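Local coordinates for protein S-adenosylmethionine dependent methyltransferase (Mesorhizobium loti, PDB 3BKW) that probably transfers a methyl group from S-adenosylmethionine to an acceptor, at residues A[36-41]-A[208-213]; A[145-150]-A[170-175]; A[156-159]-A[165-168]. All blocks are in the same frame, centred on the assembly; numbering follows the deposited sequence. Where two conformers were deposited one is given.

Contact 1: A[36-41]-A[208-213]; sequences RAMLPE and IEHVEE. With EDO (1,2-ethanediol), chain I.
Met38 of helix 32-38 lies against His210 of strand 207-213, with their CA atoms 7.4 Å apart. The strand is an outermost one, within this chain, of the seven-stranded mixed sheet of the Rossmann-like methyltransferase fold, with strand order 3-2-1-4-5-7-6. The contact therefore joins this helix to the margin of the sheet. Met38 is a selenomethionine. Its CG lies anti to the carbonyl carbon (chi1 -64°), and the chain runs out to chi3, where it bends. CG, SE and CE all gather at one ring atom of His210; CG and SE each lie 3.7 Å from CD2. The two side chains cross at about a right angle, and SE meets the ring obliquely. Leu238 and Ser240 of strand 236-242 also touch Met38.

The imidazole has a fixed partner in its own strand. His210 NE2 donates to Glu212 OE1 at 2.8 Å. OE1 accepts through its anti lone pair and lies close to the imidazole plane. This should hold the ring against rotation and keep CD2 turned to Met38. Glu209 and His210 both face Ser240 and form a classic beta bulge. Glu209 also forms a salt bridge with Arg242. Two waters join the segments: both donate to Met38 O at 2.7 Å and reach Glu209 OE2 at the longer 3.2 and 3.3 Å.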
loop_
_atom_site.group_PDB
_atom_site.type_symbol
_atom_site.label_atom_id
_atom_site.label_comp_id
_atom_site.label_asym_id
_atom_site.label_seq_id
_atom_site.Cartn_x
_atom_site.Cartn_y
_atom_site.Cartn_z
ATOM N N ARG A 36 -10.744 -4.810 13.613
ATOM C CA ARG A 36 -12.158 -4.677 14.004
ATOM C C ARG A 36 -12.743 -3.335 13.526
ATOM O O ARG A 36 -13.864 -3.283 13.026
ATOM C CB ARG A 36 -12.300 -4.787 15.518
ATOM C CG ARG A 36 -13.746 -4.653 16.036
ATOM C CD ARG A 36 -13.765 -4.691 17.551
ATOM N NE ARG A 36 -12.979 -3.606 18.123
ATOM C CZ ARG A 36 -12.498 -3.553 19.372
ATOM N NH1 ARG A 36 -12.701 -4.546 20.251
ATOM N NH2 ARG A 36 -11.784 -2.493 19.753
ATOM N N ALA A 37 -11.953 -2.266 13.669
ATOM C CA ALA A 37 -12.359 -0.922 13.235
ATOM C C ALA A 37 -12.625 -0.807 11.732
ATOM O O ALA A 37 -13.414 0.045 11.301
ATOM C CB ALA A 37 -11.333 0.095 13.656
HETATM N N MSE A 38 -11.988 -1.691 10.954
HETATM C CA MSE A 38 -12.117 -1.742 9.500
HETATM C C MSE A 38 -13.318 -2.540 9.011
HETATM O O MSE A 38 -13.724 -2.409 7.854
HETATM C CB MSE A 38 -10.832 -2.302 8.914
HETATM C CG MSE A 38 -9.639 -1.414 9.173
HETATM SE SE MSE A 38 -7.967 -2.292 8.837
HETATM C CE MSE A 38 -8.247 -2.860 7.000
ATOM N N LEU A 39 -13.914 -3.338 9.895
ATOM C CA LEU A 39 -15.060 -4.153 9.537
ATOM C C LEU A 39 -16.292 -3.305 9.328
ATOM O O LEU A 39 -16.410 -2.235 9.918
ATOM C CB LEU A 39 -15.397 -5.134 10.663
ATOM C CG LEU A 39 -14.351 -6.173 11.048
ATOM C CD1 LEU A 39 -14.831 -6.885 12.329
ATOM C CD2 LEU A 39 -14.115 -7.147 9.879
ATOM N N PRO A 40 -17.225 -3.782 8.490
ATOM C CA PRO A 40 -18.506 -3.109 8.421
ATOM C C PRO A 40 -19.291 -3.477 9.699
ATOM O O PRO A 40 -18.850 -4.349 10.454
ATOM C CB PRO A 40 -19.155 -3.771 7.207
ATOM C CG PRO A 40 -18.612 -5.156 7.248
ATOM C CD PRO A 40 -17.197 -4.973 7.614
ATOM N N GLU A 41 -20.420 -2.821 9.946
ATOM C CA GLU A 41 -21.303 -3.259 11.026
ATOM C C GLU A 41 -21.711 -4.722 10.718
ATOM O O GLU A 41 -22.234 -5.003 9.647
ATOM C CB GLU A 41 -22.524 -2.339 11.128
ATOM C CG GLU A 41 -23.624 -2.835 12.066
ATOM C CD GLU A 41 -23.148 -3.068 13.481
ATOM O OE1 GLU A 41 -22.560 -2.130 14.067
ATOM O OE2 GLU A 41 -23.377 -4.181 13.998
ATOM N N ILE A 208 -10.244 -1.010 -3.417
ATOM C CA ILE A 208 -9.516 -0.897 -2.132
ATOM C C ILE A 208 -10.245 0.155 -1.285
ATOM O O ILE A 208 -10.505 1.279 -1.744
ATOM C CB ILE A 208 -8.035 -0.453 -2.303
ATOM C CG1 ILE A 208 -7.300 -1.343 -3.319
ATOM C CG2 ILE A 208 -7.308 -0.378 -0.943
ATOM C CD1 ILE A 208 -7.411 -2.865 -3.039
ATOM N N GLU A 209 -10.589 -0.216 -0.058
ATOM C CA GLU A 209 -11.287 0.662 0.879
ATOM C C GLU A 209 -10.370 1.241 1.961
ATOM O O GLU A 209 -10.497 2.410 2.320
ATOM C CB GLU A 209 -12.468 -0.086 1.504
ATOM C CG GLU A 209 -13.298 0.744 2.477
ATOM C CD GLU A 209 -14.614 0.091 2.844
ATOM O OE1 GLU A 209 -15.422 -0.149 1.926
ATOM O OE2 GLU A 209 -14.860 -0.137 4.053
ATOM N N HIS A 210 -9.472 0.427 2.497
ATOM C CA HIS A 210 -8.590 0.877 3.584
ATOM C C HIS A 210 -7.375 -0.036 3.647
ATOM O O HIS A 210 -7.494 -1.245 3.485
ATOM C CB HIS A 210 -9.351 0.846 4.923
ATOM C CG HIS A 210 -8.619 1.467 6.075
ATOM N ND1 HIS A 210 -8.742 2.799 6.407
ATOM C CD2 HIS A 210 -7.790 0.922 6.995
ATOM C CE1 HIS A 210 -7.992 3.050 7.469
ATOM N NE2 HIS A 210 -7.409 1.927 7.848
ATOM N N VAL A 211 -6.203 0.559 3.831
ATOM C CA VAL A 211 -4.946 -0.169 3.933
ATOM C C VAL A 211 -4.211 0.348 5.177
ATOM O O VAL A 211 -3.993 1.547 5.307
ATOM C CB VAL A 211 -4.073 0.032 2.679
ATOM C CG1 VAL A 211 -2.739 -0.737 2.807
ATOM C CG2 VAL A 211 -4.810 -0.408 1.424
ATOM N N GLU A 212 -3.821 -0.554 6.062
ATOM C CA GLU A 212 -3.156 -0.150 7.287
ATOM C C GLU A 212 -1.979 -1.055 7.570
ATOM O O GLU A 212 -2.102 -2.285 7.569
ATOM C CB GLU A 212 -4.183 -0.161 8.396
ATOM C CG GLU A 212 -3.771 0.473 9.671
ATOM C CD GLU A 212 -4.959 0.751 10.587
ATOM O OE1 GLU A 212 -6.019 1.259 10.125
ATOM O OE2 GLU A 212 -4.818 0.508 11.791
ATOM N N GLU A 213 -0.817 -0.425 7.753
ATOM C CA GLU A 213 0.406 -1.131 8.146
ATOM C C GLU A 213 0.343 -0.924 9.638
ATOM O O GLU A 213 0.565 0.189 10.135
ATOM C CB GLU A 213 1.615 -0.532 7.444
ATOM C CG GLU A 213 1.401 -0.533 5.940
ATOM C CD GLU A 213 2.452 0.211 5.193
ATOM O OE1 GLU A 213 3.551 -0.332 5.018
ATOM O OE2 GLU A 213 2.166 1.325 4.734
HETATM C C1 EDO I . -18.943 -3.841 15.598
HETATM O O1 EDO I . -19.832 -4.218 16.653
HETATM C C2 EDO I . -19.467 -4.442 14.299
HETATM O O2 EDO I . -18.493 -4.396 13.241
HETATM O O HOH W 1 -12.561 -0.483 6.293
HETATM O O HOH W 2 -15.161 -2.963 5.644
#

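Contact 2: A[145-150]-A[170-175]; sequences EHPIYM and DRYLVE
Tyr172 points its ring at the first turn of helix 147-150, where it meets Pro147 and Ile148. The Tyr172 CG is anti to the backbone N (chi1 -176°), which carries the ring from the 170-175 loop across to the helix. CE1 and the hydroxyl oxygen do most of the touching. CE1 lies 3.6 Å from Pro147 CB, and the hydroxyl oxygen OH lies 3.5 Å from Pro147 CG. The pyrrolidine ring thus runs along the outer end of the phenol, meeting it obliquely. Ile148 comes in beside it. Its backbone N sits at the edge of the phenol, near the ring plane, and its CG1 is 3.9 Å from CE1. With CG1 anti to the carbonyl carbon (chi1 -75°), that branch lies beside the backbone N, and both meet CE1.

The N-H of Ile148 is spent elsewhere. It donates to His146 ND1 at 3.0 Å, nearly straight at 163° and in the imidazole plane. The other ring nitrogen, NE2, bonds to Glu213 of the same chain, so the imidazole is held at both nitrogens. The phenol hydroxyl of Tyr172 has its polar partner across the dimer interface, Glu213 of the second subunit. Ile148 of that subunit also packs on Tyr172, and Val194 of the same chain touches the Tyr172 side chain. All three touching residues are buried.

Tyr172 itself is the second residue of a type I beta turn from Arg171 to Val174. On the other side, His146 is the N-cap of helix 147-150, and its side-chain bond to Ile148 N is a typical helix N-capping interaction.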
loop_
_atom_site.group_PDB
_atom_site.type_symbol
_atom_site.label_atom_id
_atom_site.label_comp_id
_atom_site.label_asym_id
_atom_site.label_seq_id
_atom_site.Cartn_x
_atom_site.Cartn_y
_atom_site.Cartn_z
ATOM N N GLU A 145 0.922 -11.165 7.301
ATOM C CA GLU A 145 2.248 -10.680 7.630
ATOM C C GLU A 145 2.639 -9.658 6.574
ATOM O O GLU A 145 2.388 -9.832 5.383
ATOM C CB GLU A 145 3.290 -11.795 7.653
ATOM C CG GLU A 145 3.212 -12.633 8.907
ATOM C CD GLU A 145 4.219 -13.745 8.995
ATOM O OE1 GLU A 145 5.215 -13.725 8.261
ATOM O OE2 GLU A 145 3.985 -14.639 9.815
ATOM N N HIS A 146 3.215 -8.565 7.039
ATOM C CA HIS A 146 3.625 -7.454 6.165
ATOM C C HIS A 146 4.860 -7.878 5.356
ATOM O O HIS A 146 5.696 -8.624 5.873
ATOM C CB HIS A 146 3.979 -6.249 7.046
ATOM C CG HIS A 146 4.085 -4.957 6.307
ATOM N ND1 HIS A 146 5.165 -4.631 5.515
ATOM C CD2 HIS A 146 3.262 -3.884 6.282
ATOM C CE1 HIS A 146 4.987 -3.426 5.006
ATOM N NE2 HIS A 146 3.840 -2.949 5.456
ATOM N N PRO A 147 4.956 -7.446 4.070
ATOM C CA PRO A 147 6.177 -7.800 3.333
ATOM C C PRO A 147 7.523 -7.328 3.947
ATOM O O PRO A 147 8.548 -7.966 3.737
ATOM C CB PRO A 147 5.905 -7.234 1.919
ATOM C CG PRO A 147 4.859 -6.227 2.110
ATOM C CD PRO A 147 4.004 -6.704 3.222
ATOM N N ILE A 148 7.534 -6.230 4.710
ATOM C CA ILE A 148 8.749 -5.813 5.433
ATOM C C ILE A 148 9.188 -6.922 6.399
ATOM O O ILE A 148 10.365 -7.215 6.519
ATOM C CB ILE A 148 8.542 -4.501 6.204
ATOM C CG1 ILE A 148 8.533 -3.337 5.214
ATOM C CG2 ILE A 148 9.667 -4.303 7.268
ATOM C CD1 ILE A 148 8.102 -2.028 5.800
ATOM N N TYR A 149 8.215 -7.522 7.080
ATOM C CA TYR A 149 8.451 -8.608 8.001
ATOM C C TYR A 149 8.829 -9.912 7.283
ATOM O O TYR A 149 9.713 -10.645 7.759
ATOM C CB TYR A 149 7.211 -8.792 8.892
ATOM C CG TYR A 149 7.368 -9.836 9.962
ATOM C CD1 TYR A 149 8.000 -9.545 11.173
ATOM C CD2 TYR A 149 6.866 -11.123 9.774
ATOM C CE1 TYR A 149 8.147 -10.530 12.170
ATOM C CE2 TYR A 149 7.018 -12.114 10.748
ATOM C CZ TYR A 149 7.641 -11.804 11.955
ATOM O OH TYR A 149 7.797 -12.783 12.916
HETATM N N MSE A 150 8.175 -10.215 6.166
HETATM C CA MSE A 150 8.429 -11.461 5.417
HETATM C C MSE A 150 9.662 -11.470 4.519
HETATM O O MSE A 150 10.213 -12.531 4.244
HETATM C CB MSE A 150 7.235 -11.794 4.517
HETATM C CG MSE A 150 5.955 -12.080 5.256
HETATM SE SE MSE A 150 4.606 -12.761 4.025
HETATM C CE MSE A 150 4.370 -11.137 2.887
ATOM N N ASP A 170 16.208 -7.316 3.092
ATOM C CA ASP A 170 16.809 -7.724 1.816
ATOM C C ASP A 170 15.723 -8.409 0.980
ATOM O O ASP A 170 14.688 -8.859 1.516
ATOM C CB ASP A 170 18.027 -8.643 1.977
ATOM C CG ASP A 170 17.647 -10.017 2.492
ATOM O OD1 ASP A 170 17.413 -10.141 3.694
ATOM O OD2 ASP A 170 17.579 -10.966 1.684
ATOM N N ARG A 171 15.956 -8.440 -0.334
ATOM C CA ARG A 171 15.079 -9.081 -1.320
ATOM C C ARG A 171 13.584 -8.717 -1.214
ATOM O O ARG A 171 12.714 -9.520 -1.521
ATOM C CB ARG A 171 15.305 -10.605 -1.264
ATOM C CG ARG A 171 16.759 -10.995 -1.602
ATOM C CD ARG A 171 17.058 -12.487 -1.535
ATOM N NE ARG A 171 16.382 -13.290 -2.566
ATOM C CZ ARG A 171 15.399 -14.193 -2.390
ATOM N NH1 ARG A 171 14.897 -14.509 -1.190
ATOM N NH2 ARG A 171 14.918 -14.827 -3.464
ATOM N N TYR A 172 13.286 -7.489 -0.793
ATOM C CA TYR A 172 11.889 -7.053 -0.689
ATOM C C TYR A 172 11.136 -7.164 -2.004
ATOM O O TYR A 172 9.942 -7.503 -2.008
ATOM C CB TYR A 172 11.811 -5.626 -0.168
ATOM C CG TYR A 172 10.406 -5.096 0.073
ATOM C CD1 TYR A 172 9.775 -5.260 1.313
ATOM C CD2 TYR A 172 9.732 -4.396 -0.928
ATOM C CE1 TYR A 172 8.499 -4.734 1.543
ATOM C CE2 TYR A 172 8.460 -3.862 -0.715
ATOM C CZ TYR A 172 7.842 -4.034 0.526
ATOM O OH TYR A 172 6.584 -3.519 0.743
ATOM N N LEU A 173 11.823 -6.909 -3.123
ATOM C CA LEU A 173 11.182 -6.976 -4.442
ATOM C C LEU A 173 11.273 -8.341 -5.119
ATOM O O LEU A 173 10.782 -8.499 -6.259
ATOM C CB LEU A 173 11.708 -5.868 -5.361
ATOM C CG LEU A 173 11.414 -4.399 -5.017
ATOM C CD1 LEU A 173 9.906 -4.169 -4.821
ATOM C CD2 LEU A 173 12.193 -3.865 -3.826
ATOM N N VAL A 174 11.872 -9.327 -4.435
ATOM C CA VAL A 174 11.989 -10.682 -4.974
ATOM C C VAL A 174 10.870 -11.473 -4.318
ATOM O O VAL A 174 10.979 -11.875 -3.167
ATOM C CB VAL A 174 13.356 -11.322 -4.688
ATOM C CG1 VAL A 174 13.436 -12.694 -5.354
ATOM C CG2 VAL A 174 14.457 -10.419 -5.171
ATOM N N GLU A 175 9.790 -11.699 -5.057
ATOM C CA GLU A 175 8.613 -12.372 -4.523
ATOM C C GLU A 175 8.744 -13.861 -4.641
ATOM O O GLU A 175 9.467 -14.362 -5.512
ATOM C CB GLU A 175 7.358 -11.854 -5.206
ATOM C CG GLU A 175 7.090 -10.392 -4.881
ATOM C CD GLU A 175 5.862 -9.832 -5.559
ATOM O OE1 GLU A 175 5.535 -10.246 -6.704
ATOM O OE2 GLU A 175 5.225 -8.963 -4.949
#

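Contact 3: A[156-159]-A[165-168]; sequences GWAI and RTWP
Ala158 and Thr166 are joined by two backbone hydrogen bonds as the hydrogen-bonded pair of an antiparallel beta hairpin. Ala158 N donates to Thr166 O at 2.8 Å, almost straight at 175°, and Thr166 N donates to Ala158 O at 2.8 Å. Ile159 and Arg165 form the next, non-hydrogen-bonded pair. Strand 165-169 also pairs with a strand of the second subunit, so the sheet continues across the interface.

Trp157 is sandwiched. In one of two Arg165 conformers, CD lies over one face of the indole, 3.7 Å from the centroid of the six-membered ring. The guanidinium is farther out, and its NE forms a salt bridge with Asp232. Over the opposite face, Trp167 presents its edge in a T-shaped stack with planes at 75°. With CG anti to the backbone N (chi1 -177°), the Trp167 ring swings across to Trp157 and Gly156; its NE1 bonds to Ile148 O. Replacing Trp157 with an alanine is likely to leave the Arg165 methylenes and the Trp167 edge without the surface between them.

Gly156 lies over the face of Trp167; a side chain here would collide with the preceding carbonyl oxygen. On the face bearing Ala158 and Thr166, Ala158 CB meets Pro168 CG at 3.6 Å.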
loop_
_atom_site.group_PDB
_atom_site.type_symbol
_atom_site.label_atom_id
_atom_site.label_comp_id
_atom_site.label_asym_id
_atom_site.label_seq_id
_atom_site.Cartn_x
_atom_site.Cartn_y
_atom_site.Cartn_z
ATOM N N GLY A 156 15.077 -10.569 11.638
ATOM C CA GLY A 156 15.379 -10.297 13.028
ATOM C C GLY A 156 15.828 -8.880 13.235
ATOM O O GLY A 156 16.109 -8.163 12.288
ATOM N N TRP A 157 15.904 -8.490 14.494
ATOM C CA TRP A 157 16.390 -7.169 14.851
ATOM C C TRP A 157 17.914 -7.138 14.827
ATOM O O TRP A 157 18.577 -8.130 15.145
ATOM C CB TRP A 157 15.938 -6.777 16.243
ATOM C CG TRP A 157 14.455 -6.713 16.426
ATOM C CD1 TRP A 157 13.681 -7.604 17.102
ATOM C CD2 TRP A 157 13.561 -5.712 15.920
ATOM N NE1 TRP A 157 12.368 -7.213 17.068
ATOM C CE2 TRP A 157 12.263 -6.052 16.358
ATOM C CE3 TRP A 157 13.735 -4.539 15.172
ATOM C CZ2 TRP A 157 11.143 -5.271 16.068
ATOM C CZ3 TRP A 157 12.610 -3.751 14.881
ATOM C CH2 TRP A 157 11.334 -4.126 15.322
ATOM N N ALA A 158 18.448 -5.983 14.454
ATOM C CA ALA A 158 19.880 -5.691 14.481
ATOM C C ALA A 158 20.058 -4.448 15.359
ATOM O O ALA A 158 19.206 -3.562 15.357
ATOM C CB ALA A 158 20.408 -5.456 13.073
ATOM N N ILE A 159 21.128 -4.411 16.146
ATOM C CA ILE A 159 21.452 -3.265 17.003
ATOM C C ILE A 159 22.679 -2.635 16.359
ATOM O O ILE A 159 23.739 -3.266 16.321
ATOM C CB ILE A 159 21.761 -3.674 18.471
ATOM C CG1 ILE A 159 20.530 -4.259 19.170
ATOM C CG2 ILE A 159 22.241 -2.465 19.270
ATOM C CD1 ILE A 159 20.132 -5.677 18.750
ATOM N N ARG A 165 17.864 0.207 17.572
ATOM C CA ARG A 165 17.231 -1.017 17.085
ATOM C C ARG A 165 16.831 -0.791 15.626
ATOM O O ARG A 165 16.195 0.200 15.315
ATOM C CB ARG A 165 15.987 -1.352 17.922
ATOM C CG ARG A 165 15.179 -2.567 17.456
ATOM C CD ARG A 165 13.992 -2.905 18.370
ATOM N NE ARG A 165 13.100 -1.757 18.594
ATOM C CZ ARG A 165 13.113 -0.926 19.649
ATOM N NH1 ARG A 165 13.962 -1.069 20.675
ATOM N NH2 ARG A 165 12.242 0.083 19.684
ATOM N N THR A 166 17.203 -1.732 14.746
ATOM C CA THR A 166 16.841 -1.667 13.313
ATOM C C THR A 166 16.371 -3.020 12.819
ATOM O O THR A 166 16.656 -4.052 13.434
ATOM C CB THR A 166 18.000 -1.206 12.422
ATOM O OG1 THR A 166 19.019 -2.220 12.377
ATOM C CG2 THR A 166 18.588 0.086 12.939
ATOM N N TRP A 167 15.667 -2.988 11.688
ATOM C CA TRP A 167 15.127 -4.173 11.026
ATOM C C TRP A 167 15.701 -4.228 9.617
ATOM O O TRP A 167 15.187 -3.540 8.701
ATOM C CB TRP A 167 13.595 -4.129 10.999
ATOM C CG TRP A 167 12.963 -5.357 10.393
ATOM C CD1 TRP A 167 12.559 -5.517 9.108
ATOM C CD2 TRP A 167 12.699 -6.606 11.052
ATOM N NE1 TRP A 167 12.025 -6.757 8.938
ATOM C CE2 TRP A 167 12.103 -7.460 10.102
ATOM C CE3 TRP A 167 12.867 -7.067 12.369
ATOM C CZ2 TRP A 167 11.687 -8.774 10.407
ATOM C CZ3 TRP A 167 12.463 -8.396 12.688
ATOM C CH2 TRP A 167 11.883 -9.231 11.699
ATOM N N PRO A 168 16.792 -4.995 9.421
ATOM C CA PRO A 168 17.389 -5.127 8.089
ATOM C C PRO A 168 16.504 -5.843 7.075
ATOM O O PRO A 168 15.989 -6.927 7.358
ATOM C CB PRO A 168 18.678 -5.909 8.356
ATOM C CG PRO A 168 18.975 -5.681 9.759
ATOM C CD PRO A 168 17.639 -5.679 10.423
HETATM O O HOH W 3 15.351 -8.442 9.512
#

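From the N terminus, the chain enters contact 1 at residues 36-41 and closes that long loop only at 208-213. Contact 2 lies inside it, from helix 147-150 to the loop after strand 165-169. Contact 3 is nested within contact 2 as a hairpin closed over five residues. None of the loops cross. Contact 1 joins an N-terminal helix to the margin of the main sheet, whereas contacts 2 and 3 belong to the region between strand 138-145 and strand 207-213. Glu213 links contacts 1 and 2 through His146, and Ile148 links contacts 2 and 3 through Trp167. All three contacts touch the second subunit.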